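Local coordinates for protein L-tyrosine isonitrile synthase (Pseudomonas aeruginosa, PDB 3E59) that makes the isonitrile group of tyrosine in paerucumarin biosynthesis, taking the isonitrile carbon from C2 of ribulose 5-phosphate, at residues V123-G126 with D127-S131; F152-E155 with D156-A159. One frame throughout, in Å; residues are numbered along the deposited sequence.

Contact 1: V123-G126 with D127-S131; sequences VRIG and DAHIS
D127 OD2 is gripped by water 1, which donates to it over 2.9 Å, and by a salt bridge to R117. The same water donates to I125 O at 2.8 Å. It thus ties the carboxylate to the backbone two residues earlier. D127 OD1 has its own salt bridge, to R171, so the carboxylate is held at both oxygens. The two arginines would be expected to stabilise its negative charge. All this happens at the N-terminus of helix 127-144, where G126 is the N-cap and I125 and I130 form a hydrophobic staple. These isoleucines stand just before the cap and at the fourth helical position. G126 has an extended backbone, and the chain turns helical at D127. The first helical bond runs from I130 N to G126 O, 3.2 Å long; at 163° it is fairly straight, with the donor in the carbonyl plane. In the staple, CG2 of I125 does the touching. With chi1 at -62° this methyl is trans to the residue's own N, and it fits between two side chains of the first turn. I125 CG2 meets H129 CB at 3.6 Å and I130 CG1 at 3.9 Å. The I125 side chain crosses both partners at about a right angle. I125 also packs on A69 and P72 in a nearby loop. H129 touches with its CB; its side chain also meets S80. The next bond along runs from S131 N to D127 O, and S131 OG adds a weak bond to the same carbonyl. That hydroxyl is also bonded to R117, the arginine that pairs with D127. I130 is the buried residue here, and its CD1 rests 3.6 Å from I125 O.

Contact 2: F152-E155 with D156-A159; sequences FNLE and DVRA
The backbone of 153-157 makes two overlapping type I turns, a short 3-10 segment in which D156 N bonds to N153 O and V157 N bonds weakly to L154 O. The segment follows strand 149-151, an outer strand of the parallel sheet. D156 N approaches N153 O from above the carbonyl plane, not along a lone pair. The D156 side chain folds back over the turn and closes it. D156 OD2 takes the N-H of N153 N at 2.8 Å in a nearly straight bond of 173°, on the anti side, tilted 34° out of the carboxylate plane. This resembles one half of a capping box. D156 CG sits beside its own backbone N (chi1 -59°), which swings the carboxylate back toward N153. The other oxygen, OD1, is salt-bridged to R164, so the two oxygens anchor the group in different places. E155 leaves the turn at its CB, and its OE2 is held by R117 and Q134. The F152 ring packs obliquely against D156 and V157. F152 CE1 is 3.8 Å from D156 CB, and F152 CZ is 3.8 Å from V157 CG2. The ring meets F248 edge-to-face, and the side chain packs on W240 and L244 of helix 219-247. V157 CG2 also comes within 3.2 Å of L154 O. Water 2 bridges the exit of the turn, donating to E155 O at 2.6 Å and V157 O at 2.9 Å.

Overall arrangement
Contact 1 comes first along the chain and contact 2 second. Helix 127-144 and strand 149-151 connect them. Their centres are about 17 Å apart and their nearest atoms about 5 Å apart, so they do not touch directly. R117, on helix 116-119, joins them: it forms salt bridges with D127 in contact 1 and E155 in contact 2, and hydrogen-bonds S131. Helix 127-144 starts at contact 1, and further along it offers Q134 and R138 to contact 2. Helix 167-178 also serves both, with R171 at D127 and L170 against L154 and E155. A helix start and a post-strand loop are thereby fixed together within this monomeric enzyme.

Contact 1: V123-G126 with D127-S131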
loop_
_atom_site.group_PDB
_atom_site.type_symbol
_atom_site.label_atom_id
_atom_site.label_comp_id
_atom_site.label_asym_id
_atom_site.label_seq_id
_atom_site.Cartn_x
_atom_site.Cartn_y
_atom_site.Cartn_z
ATOM N N VAL A 123 -7.322 -11.366 -7.091
ATOM C CA VAL A 123 -6.684 -11.744 -5.819
ATOM C C VAL A 123 -7.551 -12.702 -4.985
ATOM O O VAL A 123 -7.083 -13.275 -3.994
ATOM C CB VAL A 123 -6.175 -10.515 -5.001
ATOM C CG1 VAL A 123 -5.242 -9.663 -5.864
ATOM C CG2 VAL A 123 -7.316 -9.672 -4.471
ATOM N N ARG A 124 -8.799 -12.880 -5.412
ATOM C CA ARG A 124 -9.701 -13.900 -4.871
ATOM C C ARG A 124 -10.156 -13.625 -3.434
ATOM O O ARG A 124 -10.175 -14.506 -2.573
ATOM C CB ARG A 124 -9.119 -15.313 -5.056
ATOM C CG ARG A 124 -9.058 -15.744 -6.534
ATOM C CD ARG A 124 -7.926 -16.709 -6.816
ATOM N NE ARG A 124 -7.916 -17.120 -8.222
ATOM C CZ ARG A 124 -7.074 -18.009 -8.747
ATOM N NH1 ARG A 124 -6.149 -18.589 -7.989
ATOM N NH2 ARG A 124 -7.154 -18.318 -10.035
ATOM N N ILE A 125 -10.535 -12.378 -3.202
ATOM C CA ILE A 125 -11.178 -11.973 -1.967
ATOM C C ILE A 125 -12.550 -11.487 -2.406
ATOM O O ILE A 125 -12.651 -10.619 -3.279
ATOM C CB ILE A 125 -10.360 -10.871 -1.239
ATOM C CG1 ILE A 125 -8.972 -11.406 -0.857
ATOM C CG2 ILE A 125 -11.090 -10.354 0.007
ATOM C CD1 ILE A 125 -7.915 -10.327 -0.672
ATOM N N GLY A 126 -13.603 -12.080 -1.837
ATOM C CA GLY A 126 -14.980 -11.746 -2.212
ATOM C C GLY A 126 -15.340 -10.322 -1.830
ATOM O O GLY A 126 -14.739 -9.759 -0.911
ATOM N N ASP A 127 -16.320 -9.743 -2.525
ATOM C CA ASP A 127 -16.710 -8.347 -2.298
ATOM C C ASP A 127 -17.259 -8.059 -0.892
ATOM O O ASP A 127 -17.166 -6.919 -0.404
ATOM C CB ASP A 127 -17.720 -7.903 -3.357
ATOM C CG ASP A 127 -17.062 -7.522 -4.658
ATOM O OD1 ASP A 127 -17.619 -7.862 -5.726
ATOM O OD2 ASP A 127 -15.980 -6.884 -4.617
ATOM N N ALA A 128 -17.839 -9.083 -0.263
ATOM C CA ALA A 128 -18.315 -8.998 1.119
ATOM C C ALA A 128 -17.149 -8.841 2.074
ATOM O O ALA A 128 -17.226 -8.071 3.023
ATOM C CB ALA A 128 -19.136 -10.230 1.491
ATOM N N HIS A 129 -16.071 -9.581 1.824
ATOM C CA HIS A 129 -14.866 -9.470 2.642
ATOM C C HIS A 129 -14.259 -8.074 2.525
ATOM O O HIS A 129 -13.874 -7.472 3.536
ATOM C CB HIS A 129 -13.838 -10.535 2.254
ATOM C CG HIS A 129 -14.108 -11.884 2.845
ATOM N ND1 HIS A 129 -13.706 -12.232 4.117
ATOM C CD2 HIS A 129 -14.737 -12.972 2.340
ATOM C CE1 HIS A 129 -14.069 -13.476 4.367
ATOM N NE2 HIS A 129 -14.696 -13.948 3.304
ATOM N N ILE A 130 -14.189 -7.568 1.288
ATOM C CA ILE A 130 -13.669 -6.223 1.017
ATOM C C ILE A 130 -14.501 -5.151 1.740
ATOM O O ILE A 130 -13.944 -4.272 2.406
ATOM C CB ILE A 130 -13.561 -5.941 -0.514
ATOM C CG1 ILE A 130 -12.515 -6.859 -1.153
ATOM C CG2 ILE A 130 -13.206 -4.472 -0.805
ATOM C CD1 ILE A 130 -12.752 -7.051 -2.593
ATOM N N SER A 131 -15.824 -5.231 1.615
ATOM C CA SER A 131 -16.717 -4.299 2.304
ATOM C C SER A 131 -16.553 -4.331 3.823
ATOM O O SER A 131 -16.577 -3.288 4.458
ATOM C CB SER A 131 -18.176 -4.548 1.920
ATOM O OG SER A 131 -18.474 -3.946 0.676
HETATM O O HOH W 1 -13.873 -8.880 -5.128
#

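Contact 2: F152-E155 with D156-A159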
loop_
_atom_site.group_PDB
_atom_site.type_symbol
_atom_site.label_atom_id
_atom_site.label_comp_id
_atom_site.label_asym_id
_atom_site.label_seq_id
_atom_site.Cartn_x
_atom_site.Cartn_y
_atom_site.Cartn_z
ATOM N N PHE A 152 -10.860 6.855 0.413
ATOM C CA PHE A 152 -11.527 6.977 -0.871
ATOM C C PHE A 152 -11.535 5.593 -1.511
ATOM O O PHE A 152 -10.480 5.049 -1.825
ATOM C CB PHE A 152 -10.770 7.988 -1.739
ATOM C CG PHE A 152 -11.438 8.303 -3.049
ATOM C CD1 PHE A 152 -12.476 9.244 -3.111
ATOM C CD2 PHE A 152 -11.011 7.687 -4.225
ATOM C CE1 PHE A 152 -13.091 9.543 -4.320
ATOM C CE2 PHE A 152 -11.630 7.983 -5.452
ATOM C CZ PHE A 152 -12.666 8.907 -5.500
ATOM N N ASN A 153 -12.729 5.018 -1.679
ATOM C CA ASN A 153 -12.886 3.709 -2.316
ATOM C C ASN A 153 -13.341 3.879 -3.763
ATOM O O ASN A 153 -13.728 4.979 -4.167
ATOM C CB ASN A 153 -13.895 2.851 -1.541
ATOM C CG ASN A 153 -13.609 2.812 -0.044
ATOM O OD1 ASN A 153 -14.378 3.341 0.774
ATOM N ND2 ASN A 153 -12.502 2.201 0.320
ATOM N N LEU A 154 -13.305 2.798 -4.539
ATOM C CA LEU A 154 -13.777 2.847 -5.929
ATOM C C LEU A 154 -15.222 3.356 -6.063
ATOM O O LEU A 154 -15.558 4.037 -7.039
ATOM C CB LEU A 154 -13.624 1.481 -6.607
ATOM C CG LEU A 154 -13.915 1.327 -8.113
ATOM C CD1 LEU A 154 -13.197 2.364 -8.976
ATOM C CD2 LEU A 154 -13.597 -0.097 -8.584
ATOM N N GLU A 155 -16.060 3.031 -5.077
ATOM C CA GLU A 155 -17.484 3.388 -5.107
ATOM C C GLU A 155 -17.750 4.853 -4.781
ATOM O O GLU A 155 -18.871 5.335 -4.951
ATOM C CB GLU A 155 -18.316 2.477 -4.195
ATOM C CG GLU A 155 -17.789 2.311 -2.787
ATOM C CD GLU A 155 -16.925 1.073 -2.622
ATOM O OE1 GLU A 155 -16.102 0.762 -3.519
ATOM O OE2 GLU A 155 -17.068 0.410 -1.575
ATOM N N ASP A 156 -16.720 5.554 -4.318
ATOM C CA ASP A 156 -16.823 6.980 -4.037
ATOM C C ASP A 156 -16.586 7.844 -5.270
ATOM O O ASP A 156 -16.763 9.062 -5.214
ATOM C CB ASP A 156 -15.857 7.376 -2.915
ATOM C CG ASP A 156 -16.127 6.619 -1.623
ATOM O OD1 ASP A 156 -17.311 6.366 -1.312
ATOM O OD2 ASP A 156 -15.154 6.277 -0.915
ATOM N N VAL A 157 -16.177 7.219 -6.375
ATOM C CA VAL A 157 -15.975 7.938 -7.634
ATOM C C VAL A 157 -17.314 8.509 -8.104
ATOM O O VAL A 157 -18.224 7.769 -8.516
ATOM C CB VAL A 157 -15.302 7.058 -8.738
ATOM C CG1 VAL A 157 -15.181 7.827 -10.061
ATOM C CG2 VAL A 157 -13.931 6.564 -8.271
ATOM N N ARG A 158 -17.421 9.837 -8.014
ATOM C CA ARG A 158 -18.646 10.568 -8.344
ATOM C C ARG A 158 -19.170 10.209 -9.735
ATOM O O ARG A 158 -20.371 10.035 -9.918
ATOM C CB ARG A 158 -18.405 12.077 -8.216
ATOM C CG ARG A 158 -19.653 12.936 -8.185
ATOM C CD ARG A 158 -19.306 14.387 -7.869
ATOM N NE ARG A 158 -20.362 15.312 -8.292
ATOM C CZ ARG A 158 -20.318 16.635 -8.130
ATOM N NH1 ARG A 158 -19.268 17.209 -7.550
ATOM N NH2 ARG A 158 -21.326 17.394 -8.548
ATOM N N ALA A 159 -18.262 10.079 -10.698
ATOM C CA ALA A 159 -18.624 9.802 -12.088
ATOM C C ALA A 159 -19.249 8.418 -12.280
ATOM O O ALA A 159 -19.987 8.200 -13.240
ATOM C CB ALA A 159 -17.409 9.968 -12.993
HETATM O O HOH W 2 -19.990 7.213 -6.312
#